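Local coordinates for Di-haem cytochrome c peroxidase family protein (Burkholderia thailandensis E264, PDB 6NX0) that probably acts as a diheme cytochrome c peroxidase, passing electrons between its two c-type hemes, and displays an unusually stable bis-Fe(IV) state, at residues Cys125-Pro134 and Arg158-Val166; Gly149-Arg157 and Phe207-Ala215. All blocks are in the same frame, centred on the assembly; numbering follows the deposited sequence.

Interaction 1 (Cys125-Pro134 and Arg158-Val166); sequences CHDPGRAFAP and RNAPSLLYV. With HEC (heme c), chain B.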
loop_
_atom_site.group_PDB
_atom_site.type_symbol
_atom_site.label_atom_id
_atom_site.label_comp_id
_atom_site.label_asym_id
_atom_site.label_seq_id
_atom_site.Cartn_x
_atom_site.Cartn_y
_atom_site.Cartn_z
ATOM N N CYS A 125 -5.878 2.186 -12.660
ATOM C CA CYS A 125 -5.595 1.274 -11.559
ATOM C C CYS A 125 -5.794 1.900 -10.191
ATOM O O CYS A 125 -5.541 1.234 -9.182
ATOM C CB CYS A 125 -4.165 0.753 -11.671
ATOM S SG CYS A 125 -3.934 -0.172 -13.196
ATOM N N HIS A 126 -6.213 3.146 -10.134
ATOM C CA HIS A 126 -6.378 3.927 -8.909
ATOM C C HIS A 126 -7.625 4.784 -9.156
ATOM O O HIS A 126 -7.524 5.958 -9.492
ATOM C CB HIS A 126 -5.144 4.786 -8.623
ATOM C CG HIS A 126 -3.882 4.003 -8.416
ATOM N ND1 HIS A 126 -3.648 3.269 -7.274
ATOM C CD2 HIS A 126 -2.787 3.850 -9.194
ATOM C CE1 HIS A 126 -2.456 2.704 -7.354
ATOM N NE2 HIS A 126 -1.913 3.043 -8.510
ATOM N N ASP A 127 -8.793 4.171 -8.993
ATOM C CA ASP A 127 -10.062 4.757 -9.394
ATOM C C ASP A 127 -10.475 5.825 -8.395
ATOM O O ASP A 127 -10.662 5.510 -7.214
ATOM C CB ASP A 127 -11.101 3.631 -9.460
ATOM C CG ASP A 127 -12.469 4.090 -9.902
ATOM O OD1 ASP A 127 -12.699 5.306 -10.096
ATOM O OD2 ASP A 127 -13.320 3.195 -10.069
ATOM N N PRO A 128 -10.641 7.088 -8.805
ATOM C CA PRO A 128 -11.113 8.081 -7.829
ATOM C C PRO A 128 -12.426 7.689 -7.171
ATOM O O PRO A 128 -12.701 8.130 -6.041
ATOM C CB PRO A 128 -11.255 9.360 -8.666
ATOM C CG PRO A 128 -11.414 8.887 -10.065
ATOM C CD PRO A 128 -10.553 7.666 -10.162
ATOM N N GLY A 129 -13.256 6.908 -7.845
ATOM C CA GLY A 129 -14.522 6.485 -7.273
ATOM C C GLY A 129 -14.411 5.360 -6.266
ATOM O O GLY A 129 -15.424 4.967 -5.674
ATOM N N ARG A 130 -13.206 4.826 -6.067
ATOM C CA ARG A 130 -12.934 3.733 -5.131
ATOM C C ARG A 130 -11.673 4.056 -4.331
ATOM O O ARG A 130 -10.755 3.240 -4.217
ATOM C CB ARG A 130 -12.799 2.384 -5.864
ATOM C CG ARG A 130 -12.866 1.119 -4.964
ATOM C CD ARG A 130 -12.595 -0.169 -5.733
ATOM N NE ARG A 130 -13.591 -0.361 -6.773
ATOM C CZ ARG A 130 -14.743 -0.986 -6.617
ATOM N NH1 ARG A 130 -15.588 -1.072 -7.638
ATOM N NH2 ARG A 130 -15.071 -1.536 -5.461
ATOM N N ALA A 131 -11.613 5.271 -3.771
ATOM C CA ALA A 131 -10.514 5.693 -2.891
ATOM C C ALA A 131 -9.153 5.558 -3.568
ATOM O O ALA A 131 -8.132 5.321 -2.910
ATOM C CB ALA A 131 -10.528 4.918 -1.574
ATOM N N PHE A 132 -9.133 5.732 -4.890
ATOM C CA PHE A 132 -7.895 5.638 -5.668
ATOM C C PHE A 132 -7.253 4.265 -5.502
ATOM O O PHE A 132 -6.038 4.110 -5.593
ATOM C CB PHE A 132 -6.941 6.787 -5.316
ATOM C CG PHE A 132 -7.472 8.123 -5.729
ATOM C CD1 PHE A 132 -8.323 8.848 -4.903
ATOM C CD2 PHE A 132 -7.175 8.629 -6.981
ATOM C CE1 PHE A 132 -8.850 10.080 -5.307
ATOM C CE2 PHE A 132 -7.673 9.853 -7.388
ATOM C CZ PHE A 132 -8.532 10.579 -6.550
ATOM N N ALA A 133 -8.084 3.246 -5.332
ATOM C CA ALA A 133 -7.726 1.845 -5.400
ATOM C C ALA A 133 -8.282 1.254 -6.688
ATOM O O ALA A 133 -9.149 1.857 -7.327
ATOM C CB ALA A 133 -8.306 1.097 -4.192
ATOM N N PRO A 134 -7.826 0.082 -7.111
ATOM C CA PRO A 134 -8.232 -0.385 -8.440
ATOM C C PRO A 134 -9.666 -0.881 -8.489
ATOM O O PRO A 134 -10.146 -1.598 -7.603
ATOM C CB PRO A 134 -7.235 -1.513 -8.750
ATOM C CG PRO A 134 -6.720 -1.939 -7.447
ATOM C CD PRO A 134 -6.699 -0.720 -6.582
ATOM N N ARG A 158 1.710 -7.251 -8.535
ATOM C CA ARG A 158 1.108 -7.149 -7.223
ATOM C C ARG A 158 -0.234 -6.451 -7.359
ATOM O O ARG A 158 -0.544 -5.855 -8.388
ATOM C CB ARG A 158 1.990 -6.365 -6.238
ATOM C CG ARG A 158 3.312 -7.042 -5.914
ATOM C CD ARG A 158 4.113 -6.309 -4.819
ATOM N NE ARG A 158 5.347 -7.014 -4.504
ATOM C CZ ARG A 158 6.534 -6.429 -4.401
ATOM N NH1 ARG A 158 6.652 -5.102 -4.524
ATOM N NH2 ARG A 158 7.603 -7.183 -4.148
ATOM N N ASN A 159 -1.009 -6.501 -6.280
ATOM C CA ASN A 159 -2.226 -5.713 -6.181
ATOM C C ASN A 159 -1.871 -4.251 -5.963
ATOM O O ASN A 159 -0.801 -3.922 -5.432
ATOM C CB ASN A 159 -3.089 -6.224 -5.023
ATOM C CG ASN A 159 -4.514 -5.719 -5.080
ATOM O OD1 ASN A 159 -5.020 -5.319 -6.131
ATOM N ND2 ASN A 159 -5.196 -5.780 -3.937
ATOM N N ALA A 160 -2.763 -3.363 -6.392
ATOM C CA ALA A 160 -2.528 -1.941 -6.171
ATOM C C ALA A 160 -3.287 -1.449 -4.952
ATOM O O ALA A 160 -4.456 -1.832 -4.750
ATOM C CB ALA A 160 -2.971 -1.113 -7.373
ATOM N N PRO A 161 -2.653 -0.586 -4.161
ATOM C CA PRO A 161 -3.325 0.009 -3.004
ATOM C C PRO A 161 -4.103 1.265 -3.362
ATOM O O PRO A 161 -3.914 1.889 -4.406
ATOM C CB PRO A 161 -2.148 0.358 -2.093
ATOM C CG PRO A 161 -1.111 0.817 -3.071
ATOM C CD PRO A 161 -1.241 -0.161 -4.238
ATOM N N SER A 162 -4.975 1.640 -2.434
ATOM C CA SER A 162 -5.484 2.998 -2.390
ATOM C C SER A 162 -4.346 4.006 -2.249
ATOM O O SER A 162 -3.401 3.807 -1.481
ATOM C CB SER A 162 -6.443 3.125 -1.205
ATOM O OG SER A 162 -6.766 4.475 -0.897
ATOM N N LEU A 163 -4.445 5.112 -2.980
ATOM C CA LEU A 163 -3.492 6.208 -2.814
ATOM C C LEU A 163 -3.950 7.292 -1.857
ATOM O O LEU A 163 -3.168 8.201 -1.575
ATOM C CB LEU A 163 -3.161 6.847 -4.160
ATOM C CG LEU A 163 -2.659 5.892 -5.240
ATOM C CD1 LEU A 163 -2.258 6.660 -6.505
ATOM C CD2 LEU A 163 -1.500 5.073 -4.745
ATOM N N LEU A 164 -5.165 7.232 -1.320
ATOM C CA LEU A 164 -5.464 8.167 -0.245
ATOM C C LEU A 164 -4.518 7.887 0.914
ATOM O O LEU A 164 -4.158 6.732 1.184
ATOM C CB LEU A 164 -6.925 8.061 0.195
ATOM C CG LEU A 164 -7.973 8.469 -0.853
ATOM C CD1 LEU A 164 -9.341 8.312 -0.238
ATOM C CD2 LEU A 164 -7.776 9.882 -1.374
ATOM N N TYR A 165 -4.091 8.958 1.588
ATOM C CA TYR A 165 -3.191 8.921 2.750
ATOM C C TYR A 165 -1.751 8.547 2.372
ATOM O O TYR A 165 -0.902 8.380 3.262
ATOM C CB TYR A 165 -3.730 7.999 3.862
ATOM C CG TYR A 165 -5.158 8.349 4.166
ATOM C CD1 TYR A 165 -5.479 9.488 4.890
ATOM C CD2 TYR A 165 -6.190 7.592 3.652
ATOM C CE1 TYR A 165 -6.799 9.843 5.118
ATOM C CE2 TYR A 165 -7.523 7.938 3.879
ATOM C CZ TYR A 165 -7.809 9.072 4.605
ATOM O OH TYR A 165 -9.115 9.469 4.848
ATOM N N VAL A 166 -1.450 8.394 1.080
ATOM C CA VAL A 166 -0.102 8.009 0.684
ATOM C C VAL A 166 0.920 9.081 1.037
ATOM O O VAL A 166 2.109 8.777 1.152
ATOM C CB VAL A 166 -0.075 7.676 -0.833
ATOM C CG1 VAL A 166 -0.122 8.943 -1.699
ATOM C CG2 VAL A 166 1.157 6.804 -1.199
HETATM FE FE HEC B . 0.127 2.756 -9.195
HETATM C CHA HEC B . 1.502 1.453 -6.294
HETATM C CHB HEC B . 0.965 5.883 -8.171
HETATM C CHC HEC B . -0.317 3.945 -12.391
HETATM C CHD HEC B . -0.578 -0.421 -10.326
HETATM N NA HEC B . 0.971 3.517 -7.512
HETATM C C1A HEC B . 1.499 2.815 -6.447
HETATM C C2A HEC B . 1.996 3.756 -5.482
HETATM C C3A HEC B . 1.744 4.983 -5.959
HETATM C C4A HEC B . 1.186 4.858 -7.281
HETATM C CMA HEC B . 2.171 6.310 -5.341
HETATM C CAA HEC B . 2.687 3.384 -4.157
HETATM C CBA HEC B . 1.682 3.390 -3.020
HETATM C CGA HEC B . 2.248 2.882 -1.719
HETATM O O1A HEC B . 1.510 3.028 -0.701
HETATM O O2A HEC B . 3.334 2.225 -1.728
HETATM N NB HEC B . 0.310 4.547 -10.130
HETATM C C1B HEC B . 0.699 5.726 -9.508
HETATM C C2B HEC B . 0.714 6.766 -10.501
HETATM C C3B HEC B . 0.462 6.220 -11.696
HETATM C C4B HEC B . 0.166 4.826 -11.471
HETATM C CMB HEC B . 1.054 8.229 -10.199
HETATM C CAB HEC B . 0.341 6.910 -13.070
HETATM C CBB HEC B . 1.728 7.441 -13.506
HETATM N NC HEC B . -0.372 1.929 -10.988
HETATM C C1C HEC B . -0.549 2.621 -12.179
HETATM C C2C HEC B . -1.205 1.716 -13.097
HETATM C C3C HEC B . -1.322 0.508 -12.538
HETATM C C4C HEC B . -0.765 0.615 -11.205
HETATM C CMC HEC B . -1.781 2.146 -14.456
HETATM C CAC HEC B . -2.238 -0.641 -12.996
HETATM C CBC HEC B . -1.736 -1.284 -14.295
HETATM N ND HEC B . 0.363 0.892 -8.426
HETATM C C1D HEC B . -0.032 -0.295 -9.073
HETATM C C2D HEC B . 0.382 -1.408 -8.258
HETATM C C3D HEC B . 1.072 -0.842 -7.069
HETATM C C4D HEC B . 1.022 0.586 -7.226
HETATM C CMD HEC B . 0.252 -2.873 -8.626
HETATM C CAD HEC B . 1.739 -1.624 -5.922
HETATM C CBD HEC B . 3.014 -2.211 -6.484
HETATM C CGD HEC B . 3.982 -2.682 -5.413
HETATM O O1D HEC B . 3.647 -2.571 -4.214
HETATM O O2D HEC B . 5.040 -3.235 -5.828
HETATM O O HOH W 1 2.179 2.297 -9.805
#
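A133 and S162 bring the two loops closest, with their CA atoms 3.9 Å apart. Neither segment is a regular helix or strand. L163 N donates to F132 O at 3.2 Å, from above the carbonyl plane. S162 CA adds a CA-H...O contact to the same oxygen. A type II turn from L163 to V166 then leads the second segment away.

H126 binds the heme iron through NE2 at 2.2 Å, with water 1 as the other axial ligand. Its ND1 gives a hydrogen bond to F132 O at 3.0 Å, nearly in the ring plane. P161 O also lies at this edge and takes a weak bond. F132 O thus receives H126 ND1 and L163 N from opposite faces of its plane. These carbonyls probably fix the ring rotation and may make the imidazole a stronger iron ligand. L163 lies across one face of the ring. Its CD1 makes a CH-pi contact 3.7 Å from the centroid, while CD2 reaches the porphyrin.

S162 OG points at A131 O with a short 2.6 Å bond in the carbonyl plane. Its chi1 of 167° turns the hydroxyl anti to N, and S162 OG in turn accepts from L164 N, an ST turn. L164 spreads its two methyls over A131 and F132: CD1 meets A131 CB, and CD2 meets F132 CD1 at 3.7 Å. P134 CD packs on A160 CB, whose methyl also touches the heme.

C125 is thioether-linked to the heme. With C122 and H126 it forms the CXXCH motif of c-type cytochromes. Helix 99-109 reaches the contact through F109, which touches both H126 and L163. Helix 245-260 packs Y259 on F132 and L260 on V166.

Interaction 2 (Gly149-Arg157 and Phe207-Ala215); sequences GSRPGHFSR and FDPDEMNNA. With HEC (heme c), chain B; NO3 (nitrate ion), chain H.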
loop_
_atom_site.group_PDB
_atom_site.type_symbol
_atom_site.label_atom_id
_atom_site.label_comp_id
_atom_site.label_asym_id
_atom_site.label_seq_id
_atom_site.Cartn_x
_atom_site.Cartn_y
_atom_site.Cartn_z
ATOM N N GLY A 149 -2.825 -4.462 -17.035
ATOM C CA GLY A 149 -2.088 -3.376 -17.656
ATOM C C GLY A 149 -2.694 -2.939 -18.972
ATOM O O GLY A 149 -3.866 -3.177 -19.267
ATOM N N SER A 150 -1.871 -2.263 -19.764
ATOM C CA SER A 150 -2.336 -1.573 -20.958
ATOM C C SER A 150 -2.701 -2.504 -22.104
ATOM O O SER A 150 -3.259 -2.015 -23.098
ATOM C CB SER A 150 -1.256 -0.611 -21.455
ATOM O OG SER A 150 -0.169 -1.350 -21.956
ATOM N N ARG A 151 -2.357 -3.788 -22.026
ATOM C CA ARG A 151 -2.607 -4.771 -23.070
ATOM C C ARG A 151 -3.358 -5.972 -22.512
ATOM O O ARG A 151 -3.195 -6.334 -21.344
ATOM C CB ARG A 151 -1.291 -5.247 -23.696
ATOM C CG ARG A 151 -0.549 -4.170 -24.468
ATOM C CD ARG A 151 0.800 -4.674 -24.946
ATOM N NE ARG A 151 1.741 -4.824 -23.845
ATOM C CZ ARG A 151 2.981 -5.269 -23.961
ATOM N NH1 ARG A 151 3.443 -5.638 -25.152
ATOM N NH2 ARG A 151 3.764 -5.353 -22.903
ATOM N N PRO A 152 -4.158 -6.639 -23.337
ATOM C CA PRO A 152 -4.722 -7.920 -22.908
ATOM C C PRO A 152 -3.611 -8.868 -22.487
ATOM O O PRO A 152 -2.536 -8.908 -23.089
ATOM C CB PRO A 152 -5.459 -8.425 -24.156
ATOM C CG PRO A 152 -5.643 -7.219 -25.016
ATOM C CD PRO A 152 -4.479 -6.335 -24.738
ATOM N N GLY A 153 -3.872 -9.633 -21.433
ATOM C CA GLY A 153 -2.922 -10.635 -21.020
ATOM C C GLY A 153 -1.741 -10.127 -20.228
ATOM O O GLY A 153 -0.859 -10.919 -19.883
ATOM N N HIS A 154 -1.680 -8.836 -19.935
ATOM C CA HIS A 154 -0.624 -8.283 -19.105
ATOM C C HIS A 154 -1.245 -7.771 -17.817
ATOM O O HIS A 154 -2.251 -7.057 -17.852
ATOM C CB HIS A 154 0.120 -7.174 -19.839
ATOM C CG HIS A 154 0.937 -7.694 -20.972
ATOM N ND1 HIS A 154 2.276 -7.981 -20.847
ATOM C CD2 HIS A 154 0.579 -8.075 -22.222
ATOM C CE1 HIS A 154 2.722 -8.475 -21.994
ATOM N NE2 HIS A 154 1.715 -8.532 -22.844
ATOM N N PHE A 155 -0.657 -8.156 -16.690
ATOM C CA PHE A 155 -1.150 -7.754 -15.374
ATOM C C PHE A 155 0.004 -7.301 -14.492
ATOM O O PHE A 155 1.153 -7.718 -14.670
ATOM C CB PHE A 155 -1.891 -8.913 -14.677
ATOM C CG PHE A 155 -3.044 -9.455 -15.477
ATOM C CD1 PHE A 155 -2.841 -10.454 -16.404
ATOM C CD2 PHE A 155 -4.323 -8.961 -15.306
ATOM C CE1 PHE A 155 -3.890 -10.946 -17.145
ATOM C CE2 PHE A 155 -5.378 -9.452 -16.044
ATOM C CZ PHE A 155 -5.153 -10.439 -16.986
ATOM N N SER A 156 -0.325 -6.421 -13.552
ATOM C CA SER A 156 0.592 -6.044 -12.487
ATOM C C SER A 156 1.131 -7.283 -11.780
ATOM O O SER A 156 0.476 -8.322 -11.728
ATOM C CB SER A 156 -0.140 -5.143 -11.476
ATOM O OG SER A 156 -0.494 -3.902 -12.064
ATOM N N ARG A 157 2.325 -7.149 -11.182
ATOM C CA ARG A 157 2.914 -8.246 -10.414
ATOM C C ARG A 157 2.353 -8.323 -8.998
ATOM O O ARG A 157 2.499 -9.370 -8.344
ATOM C CB ARG A 157 4.434 -8.096 -10.354
ATOM C CG ARG A 157 5.105 -8.321 -11.722
ATOM C CD ARG A 157 6.618 -8.031 -11.717
ATOM N NE ARG A 157 6.999 -6.824 -10.977
ATOM C CZ ARG A 157 7.134 -5.601 -11.495
ATOM N NH1 ARG A 157 7.509 -4.589 -10.719
ATOM N NH2 ARG A 157 6.888 -5.380 -12.777
ATOM N N PHE A 207 6.978 2.754 -17.078
ATOM C CA PHE A 207 7.862 2.008 -17.975
ATOM C C PHE A 207 7.753 0.499 -17.829
ATOM O O PHE A 207 8.406 -0.224 -18.587
ATOM C CB PHE A 207 9.303 2.492 -17.786
ATOM C CG PHE A 207 9.425 3.963 -17.974
ATOM C CD1 PHE A 207 9.106 4.517 -19.198
ATOM C CD2 PHE A 207 9.788 4.795 -16.934
ATOM C CE1 PHE A 207 9.197 5.897 -19.408
ATOM C CE2 PHE A 207 9.879 6.167 -17.129
ATOM C CZ PHE A 207 9.572 6.712 -18.369
ATOM N N ASP A 208 6.865 0.014 -16.966
ATOM C CA ASP A 208 6.665 -1.422 -16.785
ATOM C C ASP A 208 5.875 -1.967 -17.967
ATOM O O ASP A 208 4.758 -1.502 -18.222
ATOM C CB ASP A 208 5.927 -1.624 -15.465
ATOM C CG ASP A 208 5.783 -3.074 -15.037
ATOM O OD1 ASP A 208 5.857 -4.002 -15.861
ATOM O OD2 ASP A 208 5.547 -3.253 -13.812
ATOM N N PRO A 209 6.388 -2.954 -18.698
ATOM C CA PRO A 209 5.603 -3.486 -19.819
ATOM C C PRO A 209 4.301 -4.143 -19.387
ATOM O O PRO A 209 3.414 -4.308 -20.234
ATOM C CB PRO A 209 6.540 -4.505 -20.489
ATOM C CG PRO A 209 7.680 -4.658 -19.582
ATOM C CD PRO A 209 7.750 -3.499 -18.658
ATOM N N ASP A 210 4.174 -4.543 -18.124
ATOM C CA ASP A 210 2.950 -5.159 -17.615
ATOM C C ASP A 210 1.968 -4.122 -17.089
ATOM O O ASP A 210 0.839 -4.479 -16.737
ATOM C CB ASP A 210 3.284 -6.166 -16.508
ATOM C CG ASP A 210 4.010 -7.415 -17.039
ATOM O OD1 ASP A 210 3.753 -7.800 -18.192
ATOM O OD2 ASP A 210 4.835 -7.978 -16.295
ATOM N N GLU A 211 2.362 -2.845 -17.058
ATOM C CA GLU A 211 1.480 -1.768 -16.627
ATOM C C GLU A 211 1.283 -0.771 -17.770
ATOM O O GLU A 211 0.633 -1.120 -18.753
ATOM C CB GLU A 211 2.015 -1.123 -15.341
ATOM C CG GLU A 211 2.085 -2.211 -14.219
ATOM C CD GLU A 211 2.292 -1.664 -12.812
ATOM O OE1 GLU A 211 2.845 -0.575 -12.660
ATOM O OE2 GLU A 211 1.909 -2.330 -11.827
ATOM N N MET A 212 1.827 0.452 -17.702
ATOM C CA MET A 212 1.534 1.419 -18.756
ATOM C C MET A 212 2.380 1.222 -20.008
ATOM O O MET A 212 1.989 1.713 -21.064
ATOM C CB MET A 212 1.704 2.835 -18.223
ATOM C CG MET A 212 0.877 3.074 -16.956
ATOM S SD MET A 212 1.009 4.686 -16.189
ATOM C CE MET A 212 -0.076 5.667 -17.235
ATOM N N ASN A 213 3.525 0.537 -19.914
ATOM C CA ASN A 213 4.252 0.022 -21.087
ATOM C C ASN A 213 4.781 1.109 -22.026
ATOM O O ASN A 213 4.895 0.907 -23.241
ATOM C CB ASN A 213 3.355 -0.938 -21.861
ATOM C CG ASN A 213 4.076 -1.656 -22.957
ATOM O OD1 ASN A 213 5.214 -2.086 -22.807
ATOM N ND2 ASN A 213 3.390 -1.804 -24.086
ATOM N N ASN A 214 5.174 2.259 -21.506
ATOM C CA ASN A 214 5.988 3.141 -22.340
ATOM C C ASN A 214 7.364 2.518 -22.537
ATOM O O ASN A 214 7.924 1.889 -21.636
ATOM C CB ASN A 214 6.091 4.529 -21.722
ATOM C CG ASN A 214 4.746 5.216 -21.632
ATOM O OD1 ASN A 214 4.161 5.591 -22.644
ATOM N ND2 ASN A 214 4.224 5.331 -20.435
ATOM N N ALA A 215 7.921 2.686 -23.740
ATOM C CA ALA A 215 9.110 1.927 -24.104
ATOM C C ALA A 215 10.350 2.409 -23.360
ATOM O O ALA A 215 11.240 1.614 -23.033
ATOM C CB ALA A 215 9.320 2.025 -25.619
HETATM FE FE HEC B . 0.127 2.756 -9.195
HETATM C CHA HEC B . 1.502 1.453 -6.294
HETATM C CHB HEC B . 0.965 5.883 -8.171
HETATM C CHC HEC B . -0.317 3.945 -12.391
HETATM C CHD HEC B . -0.578 -0.421 -10.326
HETATM N NA HEC B . 0.971 3.517 -7.512
HETATM C C1A HEC B . 1.499 2.815 -6.447
HETATM C C2A HEC B . 1.996 3.756 -5.482
HETATM C C3A HEC B . 1.744 4.983 -5.959
HETATM C C4A HEC B . 1.186 4.858 -7.281
HETATM C CMA HEC B . 2.171 6.310 -5.341
HETATM C CAA HEC B . 2.687 3.384 -4.157
HETATM C CBA HEC B . 1.682 3.390 -3.020
HETATM C CGA HEC B . 2.248 2.882 -1.719
HETATM O O1A HEC B . 1.510 3.028 -0.701
HETATM O O2A HEC B . 3.334 2.225 -1.728
HETATM N NB HEC B . 0.310 4.547 -10.130
HETATM C C1B HEC B . 0.699 5.726 -9.508
HETATM C C2B HEC B . 0.714 6.766 -10.501
HETATM C C3B HEC B . 0.462 6.220 -11.696
HETATM C C4B HEC B . 0.166 4.826 -11.471
HETATM C CMB HEC B . 1.054 8.229 -10.199
HETATM C CAB HEC B . 0.341 6.910 -13.070
HETATM C CBB HEC B . 1.728 7.441 -13.506
HETATM N NC HEC B . -0.372 1.929 -10.988
HETATM C C1C HEC B . -0.549 2.621 -12.179
HETATM C C2C HEC B . -1.205 1.716 -13.097
HETATM C C3C HEC B . -1.322 0.508 -12.538
HETATM C C4C HEC B . -0.765 0.615 -11.205
HETATM C CMC HEC B . -1.781 2.146 -14.456
HETATM C CAC HEC B . -2.238 -0.641 -12.996
HETATM C CBC HEC B . -1.736 -1.284 -14.295
HETATM N ND HEC B . 0.363 0.892 -8.426
HETATM C C1D HEC B . -0.032 -0.295 -9.073
HETATM C C2D HEC B . 0.382 -1.408 -8.258
HETATM C C3D HEC B . 1.072 -0.842 -7.069
HETATM C C4D HEC B . 1.022 0.586 -7.226
HETATM C CMD HEC B . 0.252 -2.873 -8.626
HETATM C CAD HEC B . 1.739 -1.624 -5.922
HETATM C CBD HEC B . 3.014 -2.211 -6.484
HETATM C CGD HEC B . 3.982 -2.682 -5.413
HETATM O O1D HEC B . 3.647 -2.571 -4.214
HETATM O O2D HEC B . 5.040 -3.235 -5.828
HETATM N N NO3 H . 6.102 5.509 -25.621
HETATM O O1 NO3 H . 6.407 6.055 -24.546
HETATM O O2 NO3 H . 6.476 4.299 -25.880
HETATM O O3 NO3 H . 5.454 6.213 -26.450
HETATM O O HOH W 2 0.781 -3.879 -21.211
HETATM O O HOH W 3 3.743 -4.525 -11.370
HETATM O O HOH W 1 2.179 2.297 -9.805
#
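G149 and E211 run close, CA to CA 4.0 Å, and S150 N donates to E211 O at 2.9 Å where the two irregular loops meet. Each loop contains a tight turn, type II from R151 to H154 and type I from D208 to E211.

R151 bends at chi3 (-71°) and brings its guanidinium against the second loop. NH2 donates in the guanidinium plane to P209 O at 2.9 Å. The N213 amide stacks on one face, its plane 11° from that of the guanidinium. ND2 of N213 lies 3.4 Å above the R151 guanidinium plane, and E116 O takes a hydrogen bond from it. The H154 ring lies over the opposite face. Water 2 joins R151 NE, P209 O and S150 OG; S150 OG is also hydrogen-bonded to E116 O.

H154 ND1 gives a nearly straight bond (170°) to D210 OD1 at 3.0 Å, in the ring plane. R157 and D208 approach from opposite directions. Their salt bridge, NH2 to OD2, is 2.7 Å long but poorly angled. D208 OD1 accepts from D210 N in an Asx turn.

The E211 side chain starts out away from the first loop, but its extended chain carries the carboxylate to S156. S156 OG donates to OE2 at 2.9 Å on the anti side, somewhat out of plane. Water 3 donates to the same oxygen and to D208 OD2, and accepts from R157 N. OE2 of E211 is 3.5 Å from the heme meso carbon CHD, and M212 CG touches a heme methyl.

The R157-D208, H154-D210 and R151-P209 bonds tie the loops together away from the heme. S156 and water 3 probably hold the E211 carboxylate on the water side of the heme, consistent with the distal glutamate of MauG.

In the fold
Interactions 1 and 2 meet the same heme, and their centres are about 17 Å apart. Segment 149-157 runs straight into 158-166, so R157 belongs to one contact and R158, hydrogen-bonded to a heme propionate, to the other. Interaction 1, which supplies H126 and the thioether of C125, lies mostly on the proximal side, although R158 passes the heme edge to the side of water 1. Interaction 2 lies mostly on that side and places OE1 of E211 4.1 Å from the oxygen of water 1. Interaction 1 also faces the second heme: the N159 side chain is about 5 Å from it, nearest atoms, and about 4 Å from K378 of its binding site.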